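Local coordinates for protein agmatine ureohydrolase (Thermoplasma volcanium GSS1, PDB 3PZL) that probably hydrolyses agmatine to putrescine and urea, as a manganese-dependent member of the arginase family that binds two manganese ions per subunit, at residues F40-D45 with H124-G129; E94-V99 with M154-N159. All coordinates share one frame; numbering follows the deposited sequence.

Contact 1 (F40-D45 with H124-G129); sequences FGIPFD and HSITVG. With MN (manganese (II) ion), chain F.
I126 meets I42 through their short branches: CG2 of I126 lies 3.6 Å from CG2 of I42, and the two side chains run alongside each other with opposite sense. The two methyls are brought together by different rotamers: CG2 is anti to the backbone N in I42 but anti to the carbonyl carbon in I126 (chi1 61°). Both side chains also rest on M119 of strand 116-121.

The second point of touch is F44, whose ring offers its edge to S125: OG lies close to the ring plane, 3.9 Å from CE2. At this distance it is a van der Waals contact; the polar partner of OG is OE1 of E123. No hydrogen bond spans the two segments, and the 159 Å² they bury is chiefly hydrocarbon.

Just before S125, H124 turns the other way and binds manganese through ND1 at 2.4 Å, with D144, D148 and D229 completing the protein ligands. Its NE2 is hydrogen-bonded to OG of S227, and the metal bond and this hydrogen bond together hold the ring's rotation. The apolar packing therefore lies on the side of this turn remote from the metal. Strand 37-42 and the start of helix 126-132 thus meet near the carboxy-terminal ends of the strands of a parallel sheet, the arrangement of the arginase-family alpha/beta fold, in which strand ends and the loops after them carry the manganese ligands.

Contact 2 (E94-V99 with M154-N159); sequences EDVEYV and MGNKYN
V96 sets its CG1 methyl against the backbone and the root of the side chain of Y158: CG1 is 3.4 Å from the carbonyl O of Y158 and 3.9 Å from its CB. That methyl is anti to the backbone N (chi1 -158°), while CG2 stands beside N and lies 4.2 Å from ND2 of N156. The two branches of one valine thus touch two different residues of the loop. The backbones are nearest at the same place, with the CA atoms of V96 and Y158 6.7 Å apart.

Farther out, E97 lays its aliphatic part against the tyrosine ring. CG of E97 approaches CD2 of Y158 to 3.7 Å and lies almost equally near CE2, so the methylene sits obliquely by the CD2-CE2 bond. The glutamate chain bends partway along its length, and its carboxylate plane stands 79° from the ring plane; OE2 comes no closer to the ring than 4.2 Å, at CD2. Overall the glutamate chain runs roughly perpendicular to the tyrosine side chain. Beyond the two segments, Y158 also touches R132 of helix 126-132.

The helix that supplies V96 and E97 begins here. D95 occupies its N-cap, and its OD2 accepts a weak bond from N of Y98 (3.2 Å, 137° at the hydrogen). On the loop side, the carbonyl of N156 is hydrogen-bonded to OG of S152 and that of K157 to NE of R166, bonds that probably help to hold the loop.

Of the 197 Å² buried, Y158 and V96 contribute most. The carboxylate of E97 and the amide of N156 form no hydrogen bond across the contact, and the helix start and the loop are joined by shape and van der Waals packing.

The centres of contacts 1 and 2 lie 11 Å apart, on the same side of the chain's centre, and their segments alternate along the chain: 40-45, 94-99, 124-129, 154-159. They touch directly. F44 CZ is 3.5 Å from V96 CG2 and I42 CG2 is 3.7 Å from V99 CG1; V96 also touches S125 and V99 touches I126, so the start of helix 96-112 packs on both segments of contact 1. The loop adds S125 CB to Y158 O at 3.4 Å. Contact 1 is buried, its centre about 9 Å from the chain's centre; contact 2 is partly exposed, its centre at about 19 Å. Together they join strand 37-42, two helix starts and the loop after strand 138-143 beside the manganese site.

Contact 1 (F40-D45 with H124-G129)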
loop_
_atom_site.group_PDB
_atom_site.type_symbol
_atom_site.label_atom_id
_atom_site.label_comp_id
_atom_site.label_asym_id
_atom_site.label_seq_id
_atom_site.Cartn_x
_atom_site.Cartn_y
_atom_site.Cartn_z
ATOM N N PHE B 40 8.513 -16.695 -22.902
ATOM C CA PHE B 40 9.097 -17.366 -21.762
ATOM C C PHE B 40 9.651 -16.386 -20.740
ATOM O O PHE B 40 10.131 -15.314 -21.082
ATOM C CB PHE B 40 10.167 -18.390 -22.198
ATOM C CG PHE B 40 11.328 -17.791 -22.939
ATOM C CD1 PHE B 40 11.310 -17.690 -24.319
ATOM C CD2 PHE B 40 12.443 -17.330 -22.247
ATOM C CE1 PHE B 40 12.384 -17.125 -24.995
ATOM C CE2 PHE B 40 13.508 -16.783 -22.917
ATOM C CZ PHE B 40 13.483 -16.680 -24.288
ATOM N N GLY B 41 9.570 -16.783 -19.478
ATOM C CA GLY B 41 10.025 -15.957 -18.399
ATOM C C GLY B 41 11.347 -16.391 -17.833
ATOM O O GLY B 41 11.666 -17.577 -17.784
ATOM N N ILE B 42 12.112 -15.404 -17.382
ATOM C CA ILE B 42 13.371 -15.636 -16.705
ATOM C C ILE B 42 13.379 -14.771 -15.440
ATOM O O ILE B 42 13.593 -13.576 -15.506
ATOM C CB ILE B 42 14.528 -15.343 -17.691
ATOM C CG1 ILE B 42 14.627 -16.520 -18.668
ATOM C CG2 ILE B 42 15.869 -15.090 -16.981
ATOM C CD1 ILE B 42 15.339 -16.209 -19.902
ATOM N N PRO B 43 13.101 -15.370 -14.280
ATOM C CA PRO B 43 12.947 -14.618 -13.049
ATOM C C PRO B 43 14.269 -14.361 -12.346
ATOM O O PRO B 43 14.553 -14.963 -11.306
ATOM C CB PRO B 43 12.053 -15.527 -12.194
ATOM C CG PRO B 43 12.053 -16.855 -12.866
ATOM C CD PRO B 43 12.915 -16.810 -14.063
ATOM N N PHE B 44 15.082 -13.481 -12.903
ATOM C CA PHE B 44 16.409 -13.253 -12.344
ATOM C C PHE B 44 16.634 -11.791 -12.011
ATOM O O PHE B 44 16.255 -10.897 -12.753
ATOM C CB PHE B 44 17.515 -13.777 -13.252
ATOM C CG PHE B 44 18.879 -13.399 -12.788
ATOM C CD1 PHE B 44 19.532 -14.178 -11.852
ATOM C CD2 PHE B 44 19.510 -12.255 -13.279
ATOM C CE1 PHE B 44 20.791 -13.840 -11.418
ATOM C CE2 PHE B 44 20.761 -11.912 -12.846
ATOM C CZ PHE B 44 21.402 -12.706 -11.915
ATOM N N ASP B 45 17.330 -11.560 -10.910
ATOM C CA ASP B 45 17.206 -10.295 -10.213
ATOM C C ASP B 45 18.474 -9.924 -9.493
ATOM O O ASP B 45 18.605 -8.796 -9.014
ATOM C CB ASP B 45 16.134 -10.487 -9.140
ATOM C CG ASP B 45 15.404 -9.256 -8.871
ATOM O OD1 ASP B 45 15.931 -8.202 -9.328
ATOM O OD2 ASP B 45 14.322 -9.326 -8.212
ATOM N N HIS B 124 17.921 -6.586 -16.801
ATOM C CA HIS B 124 18.294 -6.337 -18.189
ATOM C C HIS B 124 19.467 -7.209 -18.610
ATOM O O HIS B 124 19.725 -7.377 -19.797
ATOM C CB HIS B 124 18.638 -4.862 -18.420
ATOM C CG HIS B 124 18.489 -4.429 -19.838
ATOM N ND1 HIS B 124 18.569 -3.093 -20.219
ATOM C CD2 HIS B 124 18.246 -5.154 -20.967
ATOM C CE1 HIS B 124 18.405 -3.021 -21.531
ATOM N NE2 HIS B 124 18.221 -4.257 -22.008
ATOM N N SER B 125 20.173 -7.781 -17.651
ATOM C CA SER B 125 21.357 -8.521 -18.008
ATOM C C SER B 125 21.027 -9.835 -18.685
ATOM O O SER B 125 21.907 -10.444 -19.272
ATOM C CB SER B 125 22.233 -8.762 -16.795
ATOM O OG SER B 125 21.503 -9.467 -15.803
ATOM N N ILE B 126 19.779 -10.276 -18.643
ATOM C CA ILE B 126 19.420 -11.465 -19.391
ATOM C C ILE B 126 19.542 -11.276 -20.901
ATOM O O ILE B 126 19.693 -12.254 -21.634
ATOM C CB ILE B 126 18.040 -11.940 -19.040
ATOM C CG1 ILE B 126 16.989 -10.879 -19.359
ATOM C CG2 ILE B 126 17.987 -12.296 -17.568
ATOM C CD1 ILE B 126 15.558 -11.339 -19.177
ATOM N N THR B 127 19.454 -10.016 -21.345
ATOM C CA THR B 127 19.569 -9.609 -22.758
ATOM C C THR B 127 20.911 -9.999 -23.369
ATOM O O THR B 127 20.969 -10.447 -24.494
ATOM C CB THR B 127 19.304 -8.088 -22.915
ATOM O OG1 THR B 127 17.922 -7.849 -22.709
ATOM C CG2 THR B 127 19.612 -7.591 -24.275
ATOM N N VAL B 128 21.978 -9.847 -22.606
ATOM C CA VAL B 128 23.299 -10.269 -23.034
ATOM C C VAL B 128 23.223 -11.662 -23.693
ATOM O O VAL B 128 23.742 -11.873 -24.797
ATOM C CB VAL B 128 24.304 -10.245 -21.850
ATOM C CG1 VAL B 128 25.658 -10.774 -22.249
ATOM C CG2 VAL B 128 24.425 -8.832 -21.280
ATOM N N GLY B 129 22.545 -12.594 -23.032
ATOM C CA GLY B 129 22.403 -13.941 -23.530
ATOM C C GLY B 129 21.930 -13.891 -24.950
ATOM O O GLY B 129 22.642 -14.295 -25.865
HETATM MN MN MN F . 19.361 -1.619 -18.478
#

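Contact 2 (E94-V99 with M154-N159)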
loop_
_atom_site.group_PDB
_atom_site.type_symbol
_atom_site.label_atom_id
_atom_site.label_comp_id
_atom_site.label_asym_id
_atom_site.label_seq_id
_atom_site.Cartn_x
_atom_site.Cartn_y
_atom_site.Cartn_z
ATOM N N GLU B 94 21.050 -17.672 -8.445
ATOM C CA GLU B 94 21.740 -16.470 -7.980
ATOM C C GLU B 94 22.910 -16.092 -8.871
ATOM O O GLU B 94 23.512 -15.024 -8.705
ATOM C CB GLU B 94 22.181 -16.632 -6.537
ATOM C CG GLU B 94 20.977 -16.620 -5.562
ATOM C CD GLU B 94 21.338 -16.423 -4.078
ATOM O OE1 GLU B 94 22.532 -16.584 -3.710
ATOM O OE2 GLU B 94 20.407 -16.153 -3.263
ATOM N N ASP B 95 23.201 -16.962 -9.833
ATOM C CA ASP B 95 24.368 -16.826 -10.683
ATOM C C ASP B 95 24.075 -16.213 -12.080
ATOM O O ASP B 95 23.406 -16.838 -12.924
ATOM C CB ASP B 95 25.059 -18.191 -10.819
ATOM C CG ASP B 95 26.279 -18.133 -11.722
ATOM O OD1 ASP B 95 26.927 -17.044 -11.824
ATOM O OD2 ASP B 95 26.580 -19.181 -12.330
ATOM N N VAL B 96 24.606 -15.008 -12.312
ATOM C CA VAL B 96 24.378 -14.268 -13.562
ATOM C C VAL B 96 24.895 -15.046 -14.782
ATOM O O VAL B 96 24.152 -15.245 -15.747
ATOM C CB VAL B 96 24.976 -12.811 -13.529
ATOM C CG1 VAL B 96 24.297 -11.916 -14.546
ATOM C CG2 VAL B 96 24.812 -12.201 -12.167
ATOM N N GLU B 97 26.151 -15.490 -14.733
ATOM C CA GLU B 97 26.736 -16.243 -15.845
ATOM C C GLU B 97 25.864 -17.427 -16.187
ATOM O O GLU B 97 25.574 -17.644 -17.347
ATOM C CB GLU B 97 28.155 -16.720 -15.548
ATOM C CG GLU B 97 29.253 -15.652 -15.657
ATOM C CD GLU B 97 30.213 -15.675 -14.420
ATOM O OE1 GLU B 97 30.346 -16.741 -13.742
ATOM O OE2 GLU B 97 30.827 -14.612 -14.109
ATOM N N TYR B 98 25.430 -18.183 -15.187
ATOM C CA TYR B 98 24.556 -19.334 -15.438
ATOM C C TYR B 98 23.242 -19.019 -16.174
ATOM O O TYR B 98 22.801 -19.814 -17.023
ATOM C CB TYR B 98 24.261 -20.100 -14.149
ATOM C CG TYR B 98 23.343 -21.288 -14.350
ATOM C CD1 TYR B 98 23.764 -22.418 -15.063
ATOM C CD2 TYR B 98 22.044 -21.272 -13.831
ATOM C CE1 TYR B 98 22.909 -23.506 -15.256
ATOM C CE2 TYR B 98 21.186 -22.354 -14.006
ATOM C CZ TYR B 98 21.623 -23.469 -14.719
ATOM O OH TYR B 98 20.750 -24.529 -14.884
ATOM N N VAL B 99 22.613 -17.888 -15.849
ATOM C CA VAL B 99 21.376 -17.487 -16.523
ATOM C C VAL B 99 21.654 -17.029 -17.965
ATOM O O VAL B 99 21.081 -17.561 -18.919
ATOM C CB VAL B 99 20.610 -16.411 -15.731
ATOM C CG1 VAL B 99 19.526 -15.792 -16.583
ATOM C CG2 VAL B 99 19.975 -16.997 -14.493
HETATM N N MSE B 154 30.088 -3.527 -9.183
HETATM C CA MSE B 154 30.104 -4.390 -7.987
HETATM C C MSE B 154 30.851 -5.682 -8.271
HETATM O O MSE B 154 30.318 -6.766 -8.033
HETATM C CB MSE B 154 28.683 -4.740 -7.544
HETATM C CG MSE B 154 27.653 -3.627 -7.740
HETATM SE SE MSE B 154 27.823 -2.272 -6.334
HETATM C CE MSE B 154 26.210 -2.634 -5.235
ATOM N N GLY B 155 32.061 -5.562 -8.819
ATOM C CA GLY B 155 32.892 -6.718 -9.179
ATOM C C GLY B 155 32.166 -7.693 -10.086
ATOM O O GLY B 155 32.258 -8.920 -9.903
ATOM N N ASN B 156 31.414 -7.143 -11.046
ATOM C CA ASN B 156 30.697 -7.952 -12.025
ATOM C C ASN B 156 30.636 -7.314 -13.418
ATOM O O ASN B 156 30.236 -6.158 -13.555
ATOM C CB ASN B 156 29.303 -8.339 -11.517
ATOM C CG ASN B 156 29.024 -9.850 -11.671
ATOM O OD1 ASN B 156 29.402 -10.479 -12.677
ATOM N ND2 ASN B 156 28.369 -10.437 -10.673
ATOM N N LYS B 157 31.079 -8.070 -14.434
ATOM C CA LYS B 157 31.028 -7.642 -15.847
ATOM C C LYS B 157 29.651 -7.864 -16.457
ATOM O O LYS B 157 29.238 -7.149 -17.366
ATOM C CB LYS B 157 32.085 -8.365 -16.674
ATOM C CG LYS B 157 33.498 -7.981 -16.257
ATOM C CD LYS B 157 34.553 -8.351 -17.320
ATOM C CE LYS B 157 35.953 -8.343 -16.686
ATOM N NZ LYS B 157 36.967 -8.845 -17.651
ATOM N N TYR B 158 28.944 -8.855 -15.931
ATOM C CA TYR B 158 27.578 -9.119 -16.333
ATOM C C TYR B 158 26.520 -8.486 -15.403
ATOM O O TYR B 158 25.344 -8.807 -15.507
ATOM C CB TYR B 158 27.352 -10.622 -16.519
ATOM C CG TYR B 158 28.297 -11.246 -17.519
ATOM C CD1 TYR B 158 28.291 -10.852 -18.862
ATOM C CD2 TYR B 158 29.208 -12.238 -17.125
ATOM C CE1 TYR B 158 29.175 -11.429 -19.783
ATOM C CE2 TYR B 158 30.096 -12.815 -18.039
ATOM C CZ TYR B 158 30.071 -12.405 -19.363
ATOM O OH TYR B 158 30.935 -12.976 -20.272
ATOM N N ASN B 159 26.946 -7.576 -14.528
ATOM C CA ASN B 159 26.024 -6.690 -13.811
ATOM C C ASN B 159 25.112 -5.913 -14.762
ATOM O O ASN B 159 25.584 -5.431 -15.798
ATOM C CB ASN B 159 26.809 -5.696 -12.962
ATOM C CG ASN B 159 25.915 -4.714 -12.238
ATOM O OD1 ASN B 159 25.630 -4.895 -11.052
ATOM N ND2 ASN B 159 25.468 -3.673 -12.939
#